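Local coordinates for protein threonine--tRNA ligase catalytic subunit (Aeropyrum pernix, PDB 3A32) that probably joins threonine to its tRNA in two steps, first activating the amino acid with ATP, and lacks the domain that would clear mischarged seryl-tRNA, at residues A[319-324]-A[330-335]; A[16-21]-A[323-328]; A[354-359]-A[406-411]; A[360-365]-A[433-438]; A[60-65]-A[311-316]. All blocks are in the same frame, centred on the assembly; numbering follows the deposited sequence.

Contact 1 of 5, residues A[319-324]-A[330-335]; sequences RFLGVY and GRMPFT
The Tyr324 ring meets the 330-335 segment at its hydroxyl end. At the ring edge, near its plane, sits the carbonyl O of Arg331. Met332 SD and Pro333 CD approach the ring obliquely. Tyr324 OH donates to Arg331 O at 2.7 Å, in the carbonyl plane and with a C=O...donor angle of 155°. Pro333 CD lies 3.4 Å from the same Tyr324 OH, its ring coming from the opposite direction. Tyr324 CG is anti to the backbone N (chi1 -178°), which carries the phenol off the helix and across to the loop. Met332 is bent at chi2 and chi3. Met332 SD rests 3.9 Å from Tyr324 CE2 and 5.0 Å from the centroid of that ring. Met332 CE turns to Leu321 CD1, 3.8 Å away, the two side chains crossing at about a right angle. The guanidinium of Arg331 leads away to a salt bridge with Glu392. Trp276, on strand 273-284, also packs on Tyr324. The buried hydroxyl is also bonded to Arg328 NH1, so both its polar contacts lie inside the protein. This is a Met-aromatic contact where the last helix of the class II catalytic core meets the linker to the anticodon-binding domain.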
# COMPACT_ATOMS: atom_id res chain seq x y z
N ARG A 319 -14.15 3.23 -9.28
CA ARG A 319 -15.23 3.04 -10.26
C ARG A 319 -15.53 1.56 -10.39
O ARG A 319 -16.68 1.15 -10.18
CB ARG A 319 -14.89 3.59 -11.62
CG ARG A 319 -16.02 3.50 -12.60
CD ARG A 319 -15.64 3.96 -14.03
NE ARG A 319 -16.90 4.25 -14.73
CZ ARG A 319 -17.68 3.36 -15.37
NH1 ARG A 319 -17.32 2.07 -15.53
NH2 ARG A 319 -18.83 3.80 -15.89
N PHE A 320 -14.50 0.76 -10.68
CA PHE A 320 -14.60 -0.71 -10.72
C PHE A 320 -15.33 -1.25 -9.51
O PHE A 320 -16.17 -2.08 -9.65
CB PHE A 320 -13.22 -1.41 -10.74
CG PHE A 320 -13.33 -2.87 -11.05
CD1 PHE A 320 -13.28 -3.32 -12.37
CD2 PHE A 320 -13.58 -3.79 -10.03
CE1 PHE A 320 -13.47 -4.69 -12.67
CE2 PHE A 320 -13.75 -5.16 -10.32
CZ PHE A 320 -13.70 -5.60 -11.63
N LEU A 321 -14.93 -0.82 -8.32
CA LEU A 321 -15.53 -1.26 -7.06
C LEU A 321 -17.01 -0.84 -6.98
O LEU A 321 -17.83 -1.63 -6.55
CB LEU A 321 -14.71 -0.76 -5.86
CG LEU A 321 -15.32 -1.18 -4.52
CD1 LEU A 321 -15.25 -2.71 -4.35
CD2 LEU A 321 -14.64 -0.47 -3.31
N GLY A 322 -17.33 0.37 -7.43
CA GLY A 322 -18.71 0.84 -7.47
C GLY A 322 -19.61 -0.08 -8.29
O GLY A 322 -20.69 -0.50 -7.84
N VAL A 323 -19.17 -0.37 -9.51
CA VAL A 323 -19.96 -1.16 -10.43
C VAL A 323 -20.01 -2.59 -9.94
O VAL A 323 -21.09 -3.19 -10.01
CB VAL A 323 -19.40 -1.14 -11.83
CG1 VAL A 323 -20.33 -2.02 -12.79
CG2 VAL A 323 -19.32 0.31 -12.35
N TYR A 324 -18.87 -3.11 -9.41
CA TYR A 324 -18.86 -4.42 -8.76
C TYR A 324 -19.93 -4.52 -7.65
O TYR A 324 -20.67 -5.48 -7.57
CB TYR A 324 -17.45 -4.79 -8.19
CG TYR A 324 -17.49 -6.17 -7.58
CD1 TYR A 324 -17.14 -7.33 -8.33
CD2 TYR A 324 -17.95 -6.33 -6.27
CE1 TYR A 324 -17.23 -8.60 -7.77
CE2 TYR A 324 -18.03 -7.59 -5.70
CZ TYR A 324 -17.68 -8.73 -6.45
OH TYR A 324 -17.83 -9.96 -5.85
N GLY A 330 -23.46 -6.05 -3.18
CA GLY A 330 -22.80 -5.86 -1.94
C GLY A 330 -21.95 -7.06 -1.52
O GLY A 330 -21.40 -7.05 -0.42
N ARG A 331 -21.83 -8.06 -2.41
CA ARG A 331 -21.19 -9.35 -2.05
C ARG A 331 -19.75 -9.44 -2.53
O ARG A 331 -19.49 -9.64 -3.71
CB ARG A 331 -21.99 -10.55 -2.59
CG ARG A 331 -23.41 -10.62 -2.04
CD ARG A 331 -23.50 -10.96 -0.52
NE ARG A 331 -24.89 -10.99 -0.04
CZ ARG A 331 -25.29 -11.43 1.15
NH1 ARG A 331 -24.41 -11.88 2.06
NH2 ARG A 331 -26.58 -11.44 1.43
N MET A 332 -18.83 -9.26 -1.59
CA MET A 332 -17.40 -9.22 -1.87
C MET A 332 -16.80 -10.62 -1.85
O MET A 332 -17.23 -11.48 -1.03
CB MET A 332 -16.67 -8.39 -0.78
CG MET A 332 -17.15 -6.91 -0.66
SD MET A 332 -16.99 -6.04 -2.24
CE MET A 332 -15.18 -5.90 -2.34
N PRO A 333 -15.75 -10.84 -2.68
CA PRO A 333 -14.98 -12.09 -2.58
C PRO A 333 -14.30 -12.15 -1.20
O PRO A 333 -13.97 -11.09 -0.66
CB PRO A 333 -13.91 -11.98 -3.68
CG PRO A 333 -13.98 -10.56 -4.21
CD PRO A 333 -15.20 -9.89 -3.69
N PHE A 334 -14.09 -13.37 -0.67
CA PHE A 334 -13.60 -13.57 0.67
C PHE A 334 -12.41 -12.67 1.05
O PHE A 334 -12.39 -12.11 2.14
CB PHE A 334 -13.26 -15.05 0.92
CG PHE A 334 -12.71 -15.33 2.29
CD1 PHE A 334 -13.55 -15.70 3.33
CD2 PHE A 334 -11.33 -15.30 2.51
CE1 PHE A 334 -13.04 -16.01 4.61
CE2 PHE A 334 -10.81 -15.58 3.77
CZ PHE A 334 -11.67 -15.94 4.84
N THR A 335 -11.42 -12.55 0.14
CA THR A 335 -10.19 -11.84 0.47
C THR A 335 -10.42 -10.32 0.71
O THR A 335 -9.69 -9.66 1.47
CB THR A 335 -9.07 -12.13 -0.59
OG1 THR A 335 -8.74 -13.54 -0.56
CG2 THR A 335 -7.81 -11.39 -0.25

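Contact 2 of 5, residues A[16-21]-A[323-328]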
# COMPACT_ATOMS: atom_id res chain seq x y z
N LEU A 16 -21.72 -1.64 4.10
CA LEU A 16 -20.55 -2.49 4.36
C LEU A 16 -19.46 -1.71 5.09
O LEU A 16 -18.38 -2.28 5.40
CB LEU A 16 -19.96 -2.97 3.03
CG LEU A 16 -20.84 -3.92 2.21
CD1 LEU A 16 -20.34 -4.01 0.79
CD2 LEU A 16 -20.90 -5.30 2.92
N ASP A 17 -19.73 -0.42 5.32
CA ASP A 17 -18.74 0.53 5.89
C ASP A 17 -17.44 0.60 5.03
O ASP A 17 -16.35 0.80 5.54
CB ASP A 17 -18.48 0.21 7.37
CG ASP A 17 -17.71 1.35 8.12
OD1 ASP A 17 -17.96 2.56 7.89
OD2 ASP A 17 -16.85 1.02 8.98
N ILE A 18 -17.57 0.46 3.72
CA ILE A 18 -16.45 0.70 2.82
C ILE A 18 -16.19 2.20 2.76
O ILE A 18 -15.04 2.66 2.75
CB ILE A 18 -16.73 0.08 1.42
CG1 ILE A 18 -16.85 -1.46 1.52
CG2 ILE A 18 -15.67 0.52 0.39
CD1 ILE A 18 -17.14 -2.17 0.18
N THR A 19 -17.27 2.99 2.73
CA THR A 19 -17.13 4.47 2.73
C THR A 19 -18.02 5.15 3.74
O THR A 19 -18.97 4.55 4.26
CB THR A 19 -17.43 5.14 1.34
OG1 THR A 19 -18.71 4.69 0.87
CG2 THR A 19 -16.38 4.75 0.32
N VAL A 20 -17.66 6.40 4.02
CA VAL A 20 -18.54 7.35 4.69
C VAL A 20 -19.48 7.98 3.65
O VAL A 20 -19.04 8.42 2.60
CB VAL A 20 -17.72 8.45 5.44
CG1 VAL A 20 -18.69 9.46 6.14
CG2 VAL A 20 -16.76 7.83 6.47
N LYS A 21 -20.77 8.04 3.95
CA LYS A 21 -21.75 8.66 3.07
C LYS A 21 -21.60 10.20 3.13
O LYS A 21 -21.60 10.79 4.21
CB LYS A 21 -23.16 8.21 3.47
CG LYS A 21 -24.12 7.97 2.31
CD LYS A 21 -25.26 7.02 2.66
CE LYS A 21 -26.38 7.76 3.37
NZ LYS A 21 -27.67 6.96 3.56
N VAL A 323 -19.17 -0.37 -9.51
CA VAL A 323 -19.96 -1.16 -10.43
C VAL A 323 -20.01 -2.59 -9.94
O VAL A 323 -21.09 -3.19 -10.01
CB VAL A 323 -19.40 -1.14 -11.83
CG1 VAL A 323 -20.33 -2.02 -12.79
CG2 VAL A 323 -19.32 0.31 -12.35
N TYR A 324 -18.87 -3.11 -9.41
CA TYR A 324 -18.86 -4.42 -8.76
C TYR A 324 -19.93 -4.52 -7.65
O TYR A 324 -20.67 -5.48 -7.57
CB TYR A 324 -17.45 -4.79 -8.19
CG TYR A 324 -17.49 -6.17 -7.58
CD1 TYR A 324 -17.14 -7.33 -8.33
CD2 TYR A 324 -17.95 -6.33 -6.27
CE1 TYR A 324 -17.23 -8.60 -7.77
CE2 TYR A 324 -18.03 -7.59 -5.70
CZ TYR A 324 -17.68 -8.73 -6.45
OH TYR A 324 -17.83 -9.96 -5.85
N LEU A 325 -19.99 -3.54 -6.77
CA LEU A 325 -20.95 -3.61 -5.65
C LEU A 325 -22.39 -3.70 -6.18
O LEU A 325 -23.20 -4.38 -5.58
CB LEU A 325 -20.78 -2.42 -4.67
CG LEU A 325 -19.50 -2.43 -3.84
CD1 LEU A 325 -19.27 -1.02 -3.20
CD2 LEU A 325 -19.56 -3.56 -2.77
N GLU A 326 -22.70 -3.04 -7.29
CA GLU A 326 -24.00 -3.16 -7.91
C GLU A 326 -24.24 -4.50 -8.58
O GLU A 326 -25.21 -5.17 -8.24
CB GLU A 326 -24.32 -1.95 -8.80
CG GLU A 326 -24.55 -0.66 -7.93
CD GLU A 326 -24.62 0.63 -8.78
OE1 GLU A 326 -24.69 0.46 -10.00
OE2 GLU A 326 -24.57 1.79 -8.26
N HIS A 327 -23.33 -4.93 -9.46
CA HIS A 327 -23.47 -6.22 -10.13
C HIS A 327 -23.61 -7.39 -9.12
O HIS A 327 -24.36 -8.33 -9.38
CB HIS A 327 -22.28 -6.45 -11.08
CG HIS A 327 -22.33 -7.75 -11.83
ND1 HIS A 327 -23.27 -8.02 -12.80
CD2 HIS A 327 -21.52 -8.83 -11.77
CE1 HIS A 327 -23.06 -9.23 -13.28
NE2 HIS A 327 -22.01 -9.75 -12.66
N ARG A 328 -22.92 -7.29 -7.98
CA ARG A 328 -22.93 -8.37 -6.96
C ARG A 328 -23.69 -8.05 -5.69
O ARG A 328 -23.57 -8.75 -4.72
CB ARG A 328 -21.53 -8.82 -6.62
CG ARG A 328 -20.93 -9.68 -7.73
CD ARG A 328 -21.06 -11.16 -7.38
NE ARG A 328 -20.76 -12.04 -8.52
CZ ARG A 328 -19.55 -12.48 -8.83
NH1 ARG A 328 -18.49 -12.07 -8.10
NH2 ARG A 328 -19.36 -13.29 -9.91
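Leu325 faces Leu16 and Ile18 from the last full turn of helix 317-327. Its CB points toward the 16-21 segment. CB and CG stay back from that segment, and the touching is left to the two methyls. CG lies beside the backbone N and anti to the carbonyl carbon (chi1 -70°), which turns the branch toward Leu16 and Ile18. Leu325 CD2 packs on Leu16 CD1 at 3.7 Å and on Ile18 CD1 at 4.1 Å. Leu325 CD1 lies 4.2 Å from Ile18 CD1, the one partner it has here. The ends of Ile18 and Leu325 meet head-on, whereas Leu16 runs alongside Leu325 the opposite way. All three residues are buried, and no hydrogen bond crosses between the segments. His9 and Ala13, of helix 9-15, also pack on Leu325. At the helix end, Arg328 NH1 donates to Tyr324 OH at 3.2 Å, with the hydroxyl in the guanidinium plane, and also to Phe193 O. Across the dimer interface, Val20 packs on Leu118 of the second subunit. Asp17, with positive phi, ends the preceding helix in a Schellman motif, so the contact sets a Schellman-terminated helix end against the closing helix of the catalytic core.

Contact 3 of 5, residues A[354-359]-A[406-411]; sequences REIEDL and KEVREK. With SO4 (sulfate ion), chain D.
Val408 packs against Glu355, Ile356 and Leu359, and is the one residue of 406-411 that makes close contact with the other helix. The tight part is apolar. Val408 CG2 lies 3.8 Å from Ile356 CG1 and 4.1 Å from Leu359 CD2. The Ile356 side chain crosses it at about a right angle. Ile403, on strand 399-403, also touches Val408 and Leu359. The exposed rim is Glu355, whose carboxylate lies alongside Val408, with Glu355 OE1 3.4 Å from Val408 CG1. Lys411 NZ is 6.4 Å from Glu355 OE1, too far for a salt bridge. The short helix axes run at 90° and come within 9.8 Å. Cutting Val408 back to alanine is likely to open a gap beside Ile356 and Leu359 and leave the Glu355 chain less supported. Farther out, Lys406 NZ donates to sulfate O1 at 2.8 Å. Lys406 and Arg427 hold this ion, which probably came from the crystallisation liquor. The chemistry implies that mainly apolar contact joins the two segments, since no hydrogen bond crosses between them, while charged groups lie on the outer surface.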
# COMPACT_ATOMS: atom_id res chain seq x y z
N ARG A 354 -23.14 -21.28 28.20
CA ARG A 354 -21.81 -21.07 28.70
C ARG A 354 -20.80 -21.72 27.73
O ARG A 354 -19.79 -21.12 27.38
CB ARG A 354 -21.70 -21.64 30.11
CG ARG A 354 -20.35 -21.49 30.73
CD ARG A 354 -20.27 -22.34 31.97
NE ARG A 354 -20.28 -23.80 31.73
CZ ARG A 354 -21.34 -24.60 31.91
NH1 ARG A 354 -22.52 -24.10 32.30
NH2 ARG A 354 -21.24 -25.91 31.70
N GLU A 355 -21.11 -22.94 27.29
CA GLU A 355 -20.28 -23.62 26.32
C GLU A 355 -20.39 -22.94 24.94
O GLU A 355 -19.44 -22.89 24.21
CB GLU A 355 -20.75 -25.05 26.18
CG GLU A 355 -20.46 -25.94 27.34
CD GLU A 355 -21.03 -27.31 27.08
OE1 GLU A 355 -20.49 -28.00 26.17
OE2 GLU A 355 -22.03 -27.65 27.77
N ILE A 356 -21.58 -22.47 24.59
CA ILE A 356 -21.79 -21.71 23.36
C ILE A 356 -20.95 -20.42 23.36
O ILE A 356 -20.30 -20.12 22.36
CB ILE A 356 -23.29 -21.32 23.18
CG1 ILE A 356 -24.13 -22.57 22.90
CG2 ILE A 356 -23.45 -20.20 22.14
CD1 ILE A 356 -25.59 -22.32 22.92
N GLU A 357 -20.98 -19.71 24.49
CA GLU A 357 -20.28 -18.44 24.63
C GLU A 357 -18.78 -18.67 24.58
O GLU A 357 -18.08 -17.97 23.86
CB GLU A 357 -20.75 -17.66 25.88
CG GLU A 357 -19.83 -16.48 26.30
CD GLU A 357 -19.85 -15.30 25.31
OE1 GLU A 357 -20.90 -15.05 24.67
OE2 GLU A 357 -18.80 -14.60 25.18
N ASP A 358 -18.28 -19.69 25.29
CA ASP A 358 -16.88 -20.01 25.27
C ASP A 358 -16.40 -20.53 23.89
O ASP A 358 -15.30 -20.22 23.48
CB ASP A 358 -16.51 -21.02 26.38
CG ASP A 358 -16.74 -20.44 27.82
OD1 ASP A 358 -17.06 -19.23 28.01
OD2 ASP A 358 -16.61 -21.23 28.79
N LEU A 359 -17.20 -21.35 23.22
CA LEU A 359 -16.87 -21.77 21.85
C LEU A 359 -16.77 -20.60 20.86
O LEU A 359 -15.75 -20.45 20.17
CB LEU A 359 -17.82 -22.89 21.35
CG LEU A 359 -17.40 -23.62 20.05
CD1 LEU A 359 -16.04 -24.29 20.15
CD2 LEU A 359 -18.49 -24.62 19.55
N LYS A 406 -27.14 -27.16 19.47
CA LYS A 406 -27.00 -28.29 18.57
C LYS A 406 -25.54 -28.44 18.11
O LYS A 406 -25.01 -29.54 18.06
CB LYS A 406 -27.91 -28.07 17.35
CG LYS A 406 -28.03 -29.30 16.45
CD LYS A 406 -29.09 -29.15 15.29
CE LYS A 406 -30.44 -28.51 15.76
NZ LYS A 406 -31.73 -29.20 15.22
N GLU A 407 -24.91 -27.33 17.73
CA GLU A 407 -23.51 -27.32 17.29
C GLU A 407 -22.57 -27.75 18.39
O GLU A 407 -21.65 -28.51 18.17
CB GLU A 407 -23.08 -25.90 16.80
CG GLU A 407 -23.71 -25.49 15.46
CD GLU A 407 -25.20 -25.30 15.54
OE1 GLU A 407 -25.72 -24.76 16.56
OE2 GLU A 407 -25.87 -25.70 14.60
N VAL A 408 -22.78 -27.21 19.57
CA VAL A 408 -22.03 -27.66 20.72
C VAL A 408 -22.24 -29.20 21.03
O VAL A 408 -21.28 -29.95 21.24
CB VAL A 408 -22.42 -26.81 21.91
CG1 VAL A 408 -21.99 -27.45 23.18
CG2 VAL A 408 -21.83 -25.36 21.75
N ARG A 409 -23.49 -29.68 21.05
CA ARG A 409 -23.75 -31.06 21.46
C ARG A 409 -23.33 -32.07 20.40
O ARG A 409 -22.88 -33.18 20.72
CB ARG A 409 -25.22 -31.23 21.77
CG ARG A 409 -25.66 -30.59 23.05
CD ARG A 409 -27.15 -30.26 22.99
NE ARG A 409 -27.54 -29.70 24.28
CZ ARG A 409 -28.75 -29.21 24.57
NH1 ARG A 409 -29.73 -29.21 23.67
NH2 ARG A 409 -28.98 -28.72 25.79
N GLU A 410 -23.48 -31.68 19.13
CA GLU A 410 -23.15 -32.61 18.03
C GLU A 410 -21.74 -32.45 17.55
O GLU A 410 -21.26 -33.29 16.76
CB GLU A 410 -24.09 -32.40 16.86
CG GLU A 410 -25.48 -32.73 17.27
CD GLU A 410 -26.50 -32.48 16.21
OE1 GLU A 410 -26.11 -32.10 15.07
OE2 GLU A 410 -27.70 -32.67 16.55
N LYS A 411 -21.09 -31.36 17.95
CA LYS A 411 -19.67 -31.12 17.58
C LYS A 411 -19.51 -30.94 16.09
O LYS A 411 -18.57 -31.44 15.48
CB LYS A 411 -18.73 -32.22 18.11
CG LYS A 411 -18.65 -32.27 19.65
CD LYS A 411 -17.57 -31.37 20.29
CE LYS A 411 -17.81 -31.23 21.81
NZ LYS A 411 -17.84 -32.58 22.61
S SO4 D . -30.17 -28.75 11.51
O1 SO4 D . -31.26 -28.86 12.47
O2 SO4 D . -29.89 -30.10 11.00
O3 SO4 D . -30.57 -27.83 10.44
O4 SO4 D . -29.02 -28.11 12.16

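Contact 4 of 5, residues A[360-365]-A[433-438]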
# COMPACT_ATOMS: atom_id res chain seq x y z
N ALA A 360 -17.81 -19.78 20.80
CA ALA A 360 -17.87 -18.60 19.91
C ALA A 360 -16.69 -17.65 20.13
O ALA A 360 -15.96 -17.30 19.19
CB ALA A 360 -19.21 -17.85 20.11
N SER A 361 -16.53 -17.24 21.38
CA SER A 361 -15.44 -16.41 21.82
C SER A 361 -14.05 -16.99 21.47
O SER A 361 -13.19 -16.27 20.91
CB SER A 361 -15.63 -16.17 23.34
OG SER A 361 -14.51 -15.51 23.91
N SER A 362 -13.81 -18.27 21.77
CA SER A 362 -12.53 -18.88 21.40
C SER A 362 -12.30 -18.98 19.89
O SER A 362 -11.20 -18.68 19.40
CB SER A 362 -12.39 -20.25 22.00
OG SER A 362 -12.33 -20.13 23.38
N ILE A 363 -13.32 -19.41 19.15
CA ILE A 363 -13.22 -19.41 17.67
C ILE A 363 -12.91 -17.99 17.18
O ILE A 363 -11.99 -17.82 16.40
CB ILE A 363 -14.50 -19.99 16.97
CG1 ILE A 363 -14.63 -21.51 17.24
CG2 ILE A 363 -14.47 -19.68 15.43
CD1 ILE A 363 -16.01 -22.14 16.84
N ALA A 364 -13.64 -16.99 17.65
CA ALA A 364 -13.40 -15.60 17.24
C ALA A 364 -11.97 -15.19 17.48
O ALA A 364 -11.30 -14.71 16.55
CB ALA A 364 -14.36 -14.63 17.94
N LYS A 365 -11.48 -15.39 18.71
CA LYS A 365 -10.08 -15.08 19.04
C LYS A 365 -9.11 -15.82 18.15
O LYS A 365 -8.12 -15.25 17.71
CB LYS A 365 -9.72 -15.40 20.50
CG LYS A 365 -10.30 -14.45 21.54
CD LYS A 365 -10.12 -15.02 23.01
CE LYS A 365 -11.05 -14.30 24.03
NZ LYS A 365 -11.72 -13.06 23.47
N GLY A 433 -13.34 -31.11 17.29
CA GLY A 433 -13.13 -31.78 18.57
C GLY A 433 -13.14 -30.74 19.68
O GLY A 433 -13.78 -30.93 20.69
N ASP A 434 -12.45 -29.62 19.48
CA ASP A 434 -12.53 -28.50 20.41
C ASP A 434 -12.31 -27.18 19.66
O ASP A 434 -12.19 -27.19 18.43
CB ASP A 434 -11.52 -28.67 21.55
CG ASP A 434 -10.07 -28.70 21.05
OD1 ASP A 434 -9.75 -28.33 19.88
OD2 ASP A 434 -9.23 -29.06 21.86
N ALA A 435 -12.22 -26.07 20.41
CA ALA A 435 -12.10 -24.73 19.81
C ALA A 435 -10.97 -24.62 18.80
O ALA A 435 -11.16 -24.13 17.71
CB ALA A 435 -11.96 -23.65 20.91
N ALA A 436 -9.79 -25.06 19.19
CA ALA A 436 -8.58 -25.01 18.37
C ALA A 436 -8.72 -25.75 17.07
O ALA A 436 -8.26 -25.29 16.02
CB ALA A 436 -7.40 -25.59 19.16
N ASP A 437 -9.31 -26.94 17.15
CA ASP A 437 -9.57 -27.77 16.01
C ASP A 437 -10.62 -27.12 15.07
O ASP A 437 -10.48 -27.17 13.84
CB ASP A 437 -10.04 -29.14 16.48
CG ASP A 437 -10.01 -30.16 15.39
OD1 ASP A 437 -8.89 -30.39 14.81
OD2 ASP A 437 -11.10 -30.69 15.07
N ALA A 438 -11.66 -26.54 15.66
CA ALA A 438 -12.62 -25.73 14.91
C ALA A 438 -11.93 -24.58 14.18
O ALA A 438 -12.21 -24.35 13.00
CB ALA A 438 -13.80 -25.21 15.84
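Ser362 and Ile363 meet Ala435 and Ala438 mainly through carbon atoms. Among the apolar contacts, Ser362 CB touches Ala435 CB at 3.6 Å. Ile363 sends both CG1 and CD1 to the methyl of Ala438. Ile363 CD1 lies 3.9 Å from Ala438 CB, brought there by a CG1 placed beside the backbone N (chi1 -68°). The small alanines let the two helices come near: the CA atoms of Ile363 and Ala435 are 5.8 Å apart. No hydrogen bond crosses the contact, and the Ser362 hydroxyl bonds back to Asp358 O in its own helix. The side-chain capping bonds lie within 433-438. Asp434 is the N-cap of helix 435-457, and its OD1 accepts from Asp437 N at 3.1 Å. Asp437 OD2 in turn accepts from Gly433 N at 3.2 Å, on the anti side and about 25° out of the carboxylate plane. These bonds fix the first turn that carries Ala435 and Ala438. Tyr432 touches Ala438, and Ile403 of strand 399-403 lies against Ile363. Helix 353-369 thus has the start of helix 435-457 beside it, while Ala360 rests on strand 341-347 and Ala364 on strand 373-380.

Contact 5 of 5, residues A[60-65]-A[311-316]; sequences AKFHAR and RALLGS
The long helix 48-65, the motif 1 helix of a class II synthetase, meets the motif 3 strand 306-316, next to the zinc site. His63 and Arg311 make the polar contact. Arg311 NH1 donates to His63 NE2 at 2.9 Å, with an N-H...acceptor angle of 139°. Arg311 NH1 lies in the imidazole plane, while His63 NE2 is tilted from the guanidinium plane; the two planes are 72° apart. His63 ND1 bonds to Leu59 O one turn back, which fixes the ring rotation and leaves NE2 as acceptor. Arg311 has CG between its backbone N and carbonyl carbon (chi1 53°), and bends at chi2 and chi3 fold the chain back toward the histidine. Its NH2 also donates to Asp163 O and its NH1 to Tyr68 OH. Leu313 CD1 lies 4.1 Å from Phe62 CE2, at the edge of that ring. The Phe62 CE2 edge lies over one face of the His63 ring, and Phe137 stacks on that imidazole. With a leucine in place of His63, Arg311 NH1 would probably lose this acceptor and Phe137 its stacking partner. Arg311 follows the zinc ligand His310, so the bond joins a motif 1 helix to the metal-bearing strand of the class II catalytic sheet.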
# COMPACT_ATOMS: atom_id res chain seq x y z
N ALA A 60 -0.05 -5.28 -6.67
CA ALA A 60 1.39 -5.09 -6.73
C ALA A 60 2.14 -6.41 -6.92
O ALA A 60 2.95 -6.54 -7.83
CB ALA A 60 1.92 -4.32 -5.47
N LYS A 61 1.87 -7.38 -6.06
CA LYS A 61 2.50 -8.71 -6.15
C LYS A 61 2.15 -9.47 -7.42
O LYS A 61 3.05 -10.12 -7.99
CB LYS A 61 2.20 -9.56 -4.90
CG LYS A 61 2.79 -8.95 -3.60
CD LYS A 61 2.33 -9.64 -2.32
CE LYS A 61 3.06 -9.01 -1.15
NZ LYS A 61 2.68 -9.59 0.17
N PHE A 62 0.88 -9.40 -7.85
CA PHE A 62 0.46 -9.97 -9.15
C PHE A 62 1.30 -9.42 -10.30
O PHE A 62 1.83 -10.17 -11.13
CB PHE A 62 -1.02 -9.76 -9.44
CG PHE A 62 -1.43 -10.20 -10.85
CD1 PHE A 62 -1.37 -11.56 -11.22
CD2 PHE A 62 -1.88 -9.27 -11.79
CE1 PHE A 62 -1.73 -11.97 -12.53
CE2 PHE A 62 -2.22 -9.65 -13.09
CZ PHE A 62 -2.17 -11.02 -13.46
N HIS A 63 1.48 -8.09 -10.31
CA HIS A 63 2.29 -7.46 -11.33
C HIS A 63 3.75 -7.76 -11.23
O HIS A 63 4.38 -8.03 -12.25
CB HIS A 63 1.98 -5.98 -11.40
CG HIS A 63 0.65 -5.71 -12.05
ND1 HIS A 63 -0.55 -5.79 -11.37
CD2 HIS A 63 0.34 -5.42 -13.33
CE1 HIS A 63 -1.53 -5.48 -12.19
NE2 HIS A 63 -1.03 -5.30 -13.40
N ALA A 64 4.29 -7.77 -10.03
CA ALA A 64 5.70 -8.17 -9.87
C ALA A 64 6.00 -9.63 -10.39
O ALA A 64 7.03 -9.87 -11.02
CB ALA A 64 6.15 -7.95 -8.46
N ARG A 65 5.08 -10.56 -10.18
CA ARG A 65 5.21 -11.94 -10.65
C ARG A 65 5.08 -12.14 -12.18
O ARG A 65 5.56 -13.14 -12.72
CB ARG A 65 4.13 -12.78 -9.95
CG ARG A 65 4.52 -13.03 -8.51
CD ARG A 65 3.38 -13.31 -7.60
NE ARG A 65 2.61 -14.51 -7.96
CZ ARG A 65 2.99 -15.77 -7.73
NH1 ARG A 65 4.16 -16.03 -7.14
NH2 ARG A 65 2.17 -16.77 -8.10
N ARG A 311 -1.60 1.08 -19.85
CA ARG A 311 -2.60 0.02 -19.69
C ARG A 311 -3.12 -0.06 -18.27
O ARG A 311 -2.37 0.13 -17.34
CB ARG A 311 -2.05 -1.33 -20.15
CG ARG A 311 -0.71 -1.80 -19.55
CD ARG A 311 -0.88 -2.90 -18.47
NE ARG A 311 -1.40 -2.45 -17.17
CZ ARG A 311 -1.62 -3.27 -16.13
NH1 ARG A 311 -1.35 -4.58 -16.22
NH2 ARG A 311 -2.10 -2.78 -14.99
N ALA A 312 -4.42 -0.31 -18.08
CA ALA A 312 -4.93 -0.72 -16.78
C ALA A 312 -5.79 -1.94 -17.03
O ALA A 312 -6.31 -2.06 -18.11
CB ALA A 312 -5.73 0.42 -16.13
N LEU A 313 -6.00 -2.79 -16.02
CA LEU A 313 -6.92 -3.93 -16.13
C LEU A 313 -8.29 -3.56 -15.62
O LEU A 313 -9.25 -3.85 -16.28
CB LEU A 313 -6.40 -5.18 -15.39
CG LEU A 313 -4.92 -5.59 -15.58
CD1 LEU A 313 -4.61 -6.83 -14.75
CD2 LEU A 313 -4.52 -5.84 -17.04
N LEU A 314 -8.37 -2.95 -14.44
CA LEU A 314 -9.62 -2.53 -13.82
C LEU A 314 -9.94 -1.11 -14.27
O LEU A 314 -11.08 -0.82 -14.59
CB LEU A 314 -9.48 -2.56 -12.28
CG LEU A 314 -8.96 -3.85 -11.63
CD1 LEU A 314 -8.90 -3.78 -10.06
CD2 LEU A 314 -9.78 -5.05 -12.10
N GLY A 315 -8.93 -0.23 -14.28
CA GLY A 315 -9.14 1.19 -14.63
C GLY A 315 -9.13 2.02 -13.37
O GLY A 315 -8.21 1.91 -12.59
N SER A 316 -10.17 2.82 -13.13
CA SER A 316 -10.36 3.39 -11.82
C SER A 316 -10.83 2.26 -10.90
O SER A 316 -11.81 1.58 -11.18
CB SER A 316 -11.39 4.51 -11.87
OG SER A 316 -11.81 4.89 -10.57

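From the N terminus, contact 2 opens first, at 16-21, and closes at 323-328, the longest loop of the set. Contact 5 runs from 60-65 to 311-316 and lies wholly within that loop. Contact 1 begins on helix 317-327, just past contact 5, and closes a short loop at 330-335. It shares Val323 and Tyr324 with contact 2, where Leu325 CD2 also packs on Met332 SD at 3.6 Å. These three tie the catalytic core together and lead into the anticodon-binding domain. There contacts 3 and 4 follow along helix 353-369, and their segments alternate, so they cross. Their centres lie about 10 Å apart, and about 30 Å or more from those of the other contacts.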